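Side-chain contacts in reticulocyte-binding protein 2a (Plasmodium vivax, PDB 4Z8N), which probably helps the malaria parasite invade red blood cells, the present chain being its erythrocyte-binding domain: residues M188-V191 with K192-I195; V199-S202 with A203-L207. One frame throughout, in Å; residues are numbered along the deposited sequence.

Overall arrangement
Interaction 1 lies at the C-terminal end of helix 168-194, and interaction 2 forms the first turns of helix 199-237. The two helices follow each other in the chain, and the contacts are in series, with centres about 12 Å apart. They also touch. Met188 of interaction 1 packs on Ile201, Ile204 and Asn205 of interaction 2, with Met188 CE 3.7 Å from Ile201 CG2. Lys192 NZ makes a weak hydrogen bond to Asn205 OD1. Interaction 1 is largely at the surface and interaction 2 is buried. Both lie far out in the elongated helical domain, away from its annotated calcium site and disulfides.

Interaction 1: M188-V191 with K192-I195; sequences MLKV and KQEI
Lys192 folds back over the last turns of helix 168-194 and gives two hydrogen bonds to Met188 O. One is the helical bond, with Lys192 N 3.0 Å from Met188 O. In the other, Lys192 NZ is 2.9 Å from Met188 O. The two donors reach the oxygen from opposite faces of the carbonyl plane, with NZ standing well above it. Bends at chi3 (-99°) and chi4 (-23°) turn the ammonium back to this oxygen. Val191 O is also gripped twice, by Glu194 N at 3.0 Å and Ile195 N at 2.8 Å.

The polar side-chain contacts involve exposed residues. Lys190 NZ donates to Gln193 OE1 at 2.7 Å, almost in line with the amide C=O, and the two side chains cross at about a right angle. Lys190 NZ also makes a long salt bridge, 3.6 Å, to Glu194 OE2.

Apolar contact is slight. Val191 CG1 meets Ile195 CG1 at 4.1 Å. Leu291 packs on Val191 and Val295 on Ile195, both from helix 246-297.

The carbonyl of Met188 thus receives a side-chain cation as well as a backbone N-H, which would probably polarise it further.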
loop_
_atom_site.group_PDB
_atom_site.type_symbol
_atom_site.label_atom_id
_atom_site.label_comp_id
_atom_site.label_asym_id
_atom_site.label_seq_id
_atom_site.Cartn_x
_atom_site.Cartn_y
_atom_site.Cartn_z
ATOM N N MET A 188 15.153 -25.328 4.146
ATOM C CA MET A 188 16.467 -24.829 3.745
ATOM C C MET A 188 17.460 -24.823 4.907
ATOM O O MET A 188 18.670 -24.908 4.692
ATOM C CB MET A 188 16.350 -23.425 3.144
ATOM C CG MET A 188 15.677 -23.389 1.780
ATOM S SD MET A 188 16.442 -24.482 0.560
ATOM C CE MET A 188 18.068 -23.742 0.407
ATOM N N LEU A 189 16.955 -24.724 6.135
ATOM C CA LEU A 189 17.808 -24.856 7.313
ATOM C C LEU A 189 18.371 -26.270 7.390
ATOM O O LEU A 189 19.496 -26.478 7.844
ATOM C CB LEU A 189 17.038 -24.528 8.593
ATOM C CG LEU A 189 16.600 -23.081 8.824
ATOM C CD1 LEU A 189 15.828 -22.975 10.129
ATOM C CD2 LEU A 189 17.799 -22.143 8.826
ATOM N N LYS A 190 17.579 -27.242 6.948
ATOM C CA LYS A 190 18.034 -28.627 6.915
ATOM C C LYS A 190 18.992 -28.843 5.742
ATOM O O LYS A 190 19.926 -29.638 5.831
ATOM C CB LYS A 190 16.846 -29.588 6.820
ATOM C CG LYS A 190 17.222 -31.050 6.980
ATOM C CD LYS A 190 17.890 -31.295 8.322
ATOM C CE LYS A 190 18.861 -32.456 8.251
ATOM N NZ LYS A 190 19.621 -32.612 9.520
ATOM N N VAL A 191 18.750 -28.125 4.647
ATOM C CA VAL A 191 19.594 -28.209 3.458
ATOM C C VAL A 191 21.014 -27.719 3.745
ATOM O O VAL A 191 21.994 -28.353 3.342
ATOM C CB VAL A 191 19.001 -27.394 2.290
ATOM C CG1 VAL A 191 19.996 -27.294 1.145
ATOM C CG2 VAL A 191 17.697 -28.015 1.818
ATOM N N LYS A 192 21.122 -26.600 4.456
ATOM C CA LYS A 192 22.428 -26.022 4.766
ATOM C C LYS A 192 23.245 -26.898 5.717
ATOM O O LYS A 192 24.459 -26.737 5.827
ATOM C CB LYS A 192 22.265 -24.621 5.357
ATOM C CG LYS A 192 22.001 -23.538 4.316
ATOM C CD LYS A 192 22.116 -22.144 4.917
ATOM C CE LYS A 192 20.749 -21.565 5.260
ATOM N NZ LYS A 192 19.649 -22.197 4.481
ATOM N N GLN A 193 22.580 -27.823 6.403
ATOM C CA GLN A 193 23.279 -28.772 7.263
ATOM C C GLN A 193 23.907 -29.897 6.446
ATOM O O GLN A 193 24.872 -30.525 6.877
ATOM C CB GLN A 193 22.330 -29.365 8.309
ATOM C CG GLN A 193 21.989 -28.440 9.465
ATOM C CD GLN A 193 21.120 -29.121 10.511
ATOM O OE1 GLN A 193 20.444 -30.108 10.223
ATOM N NE2 GLN A 193 21.142 -28.599 11.732
ATOM N N GLU A 194 23.356 -30.142 5.262
ATOM C CA GLU A 194 23.742 -31.297 4.457
ATOM C C GLU A 194 24.537 -30.924 3.208
ATOM O O GLU A 194 25.321 -31.725 2.700
ATOM C CB GLU A 194 22.495 -32.090 4.054
ATOM C CG GLU A 194 21.680 -32.610 5.231
ATOM C CD GLU A 194 22.422 -33.662 6.036
ATOM O OE1 GLU A 194 23.245 -34.394 5.447
ATOM O OE2 GLU A 194 22.184 -33.755 7.259
ATOM N N ILE A 195 24.327 -29.710 2.711
ATOM C CA ILE A 195 24.942 -29.279 1.460
ATOM C C ILE A 195 25.820 -28.049 1.670
ATOM O O ILE A 195 25.444 -27.122 2.387
ATOM C CB ILE A 195 23.867 -28.959 0.389
ATOM C CG1 ILE A 195 22.862 -30.107 0.274
ATOM C CG2 ILE A 195 24.511 -28.673 -0.962
ATOM C CD1 ILE A 195 23.478 -31.418 -0.157
#

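Interaction 2: V199-S202 with A203-L207; sequences VTIS and AINFL
The first turns of helix 199-237 bring Ile201 and Asn205 together, one turn apart. Ile201 O accepts two hydrogen bonds from Asn205. Asn205 N gives the usual helical bond, 3.1 Å from Ile201 O. Asn205 ND2 adds a second, 2.9 Å from Ile201 O and more bent, at 142°. The donors come from opposite faces of the carbonyl plane, and ND2 lies above it. Asn205 chi1 of -91° carries the amide back over the preceding turn. The amide runs beside the Ile201 side chain, and Asn205 ND2 is 3.8 Å from Ile201 CG2.

Ile204 CG1 sits just beyond the carbonyl oxygen of Thr200, 3.2 Å from Thr200 O. Thr200 O also accepts the helical bond from Ile204 N at 3.1 Å. Ile204 CD1 reaches Thr200 CG2 at 4.3 Å. Thr200 OG1 is hydrogen-bonded to Glu88.

This is the start of one long helix in the helical bundle of the erythrocyte-binding domain, and its sides meet different neighbours. Ile201 packs on Val191 of helix 168-194, and Ile204 meets Leu287 and Tyr288 of helix 246-297. Ala203 and Ser202 touch Tyr97 of helix 94-115.

Ser202 OG is hydrogen-bonded to Asn198 O, just before the helix. Ser202 O accepts from Phe206 N at 2.9 Å. The Phe206 ring swings away from this turn, CG lying opposite the backbone N (chi1 170°), and meets Tyr104 edge-to-face.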
loop_
_atom_site.group_PDB
_atom_site.type_symbol
_atom_site.label_atom_id
_atom_site.label_comp_id
_atom_site.label_asym_id
_atom_site.label_seq_id
_atom_site.Cartn_x
_atom_site.Cartn_y
_atom_site.Cartn_z
ATOM N N VAL A 199 25.465 -20.243 -4.508
ATOM C CA VAL A 199 24.642 -19.093 -4.882
ATOM C C VAL A 199 23.173 -19.466 -5.094
ATOM O O VAL A 199 22.283 -18.646 -4.867
ATOM C CB VAL A 199 25.179 -18.397 -6.154
ATOM C CG1 VAL A 199 26.508 -17.714 -5.862
ATOM C CG2 VAL A 199 25.318 -19.389 -7.302
ATOM N N THR A 200 22.918 -20.700 -5.523
ATOM C CA THR A 200 21.545 -21.170 -5.695
ATOM C C THR A 200 20.833 -21.237 -4.345
ATOM O O THR A 200 19.689 -20.802 -4.214
ATOM C CB THR A 200 21.494 -22.552 -6.375
ATOM O OG1 THR A 200 22.044 -22.454 -7.693
ATOM C CG2 THR A 200 20.055 -23.056 -6.467
ATOM N N ILE A 201 21.521 -21.775 -3.344
ATOM C CA ILE A 201 20.990 -21.815 -1.986
ATOM C C ILE A 201 20.767 -20.401 -1.458
ATOM O O ILE A 201 19.726 -20.102 -0.872
ATOM C CB ILE A 201 21.932 -22.585 -1.034
ATOM C CG1 ILE A 201 21.909 -24.080 -1.363
ATOM C CG2 ILE A 201 21.545 -22.353 0.424
ATOM C CD1 ILE A 201 22.824 -24.920 -0.487
ATOM N N SER A 202 21.749 -19.533 -1.681
ATOM C CA SER A 202 21.662 -18.148 -1.238
ATOM C C SER A 202 20.490 -17.428 -1.901
ATOM O O SER A 202 19.800 -16.637 -1.260
ATOM C CB SER A 202 22.969 -17.412 -1.530
ATOM O OG SER A 202 24.058 -18.029 -0.867
ATOM N N ALA A 203 20.262 -17.716 -3.179
ATOM C CA ALA A 203 19.173 -17.088 -3.927
ATOM C C ALA A 203 17.790 -17.509 -3.417
ATOM O O ALA A 203 16.871 -16.696 -3.342
ATOM C CB ALA A 203 19.308 -17.407 -5.416
ATOM N N ILE A 204 17.657 -18.790 -3.081
ATOM C CA ILE A 204 16.418 -19.367 -2.562
ATOM C C ILE A 204 16.030 -18.689 -1.252
ATOM O O ILE A 204 14.906 -18.212 -1.055
ATOM C CB ILE A 204 16.591 -20.883 -2.337
ATOM C CG1 ILE A 204 16.661 -21.610 -3.674
ATOM C CG2 ILE A 204 15.483 -21.461 -1.499
ATOM C CD1 ILE A 204 16.879 -23.094 -3.538
ATOM N N ASN A 205 17.002 -18.705 -0.356
ATOM C CA ASN A 205 17.071 -17.920 0.860
ATOM C C ASN A 205 16.710 -16.444 0.737
ATOM O O ASN A 205 15.930 -15.955 1.536
ATOM C CB ASN A 205 18.489 -18.109 1.345
ATOM C CG ASN A 205 18.622 -19.276 2.282
ATOM O OD1 ASN A 205 18.516 -19.060 3.477
ATOM N ND2 ASN A 205 18.483 -20.527 1.741
ATOM N N PHE A 206 17.242 -15.743 -0.263
ATOM C CA PHE A 206 16.857 -14.346 -0.508
ATOM C C PHE A 206 15.424 -14.178 -1.043
ATOM O O PHE A 206 14.673 -13.296 -0.606
ATOM C CB PHE A 206 17.838 -13.713 -1.486
ATOM C CG PHE A 206 17.414 -12.367 -1.992
ATOM C CD1 PHE A 206 17.516 -11.248 -1.184
ATOM C CD2 PHE A 206 16.933 -12.219 -3.283
ATOM C CE1 PHE A 206 17.142 -10.012 -1.647
ATOM C CE2 PHE A 206 16.557 -10.984 -3.752
ATOM C CZ PHE A 206 16.660 -9.878 -2.934
ATOM N N LEU A 207 15.070 -15.017 -2.014
ATOM C CA LEU A 207 13.755 -14.974 -2.651
ATOM C C LEU A 207 12.619 -15.346 -1.691
ATOM O O LEU A 207 11.600 -14.663 -1.652
ATOM C CB LEU A 207 13.735 -15.897 -3.868
ATOM C CG LEU A 207 12.514 -15.785 -4.776
ATOM C CD1 LEU A 207 12.199 -14.333 -5.082
ATOM C CD2 LEU A 207 12.771 -16.543 -6.047
#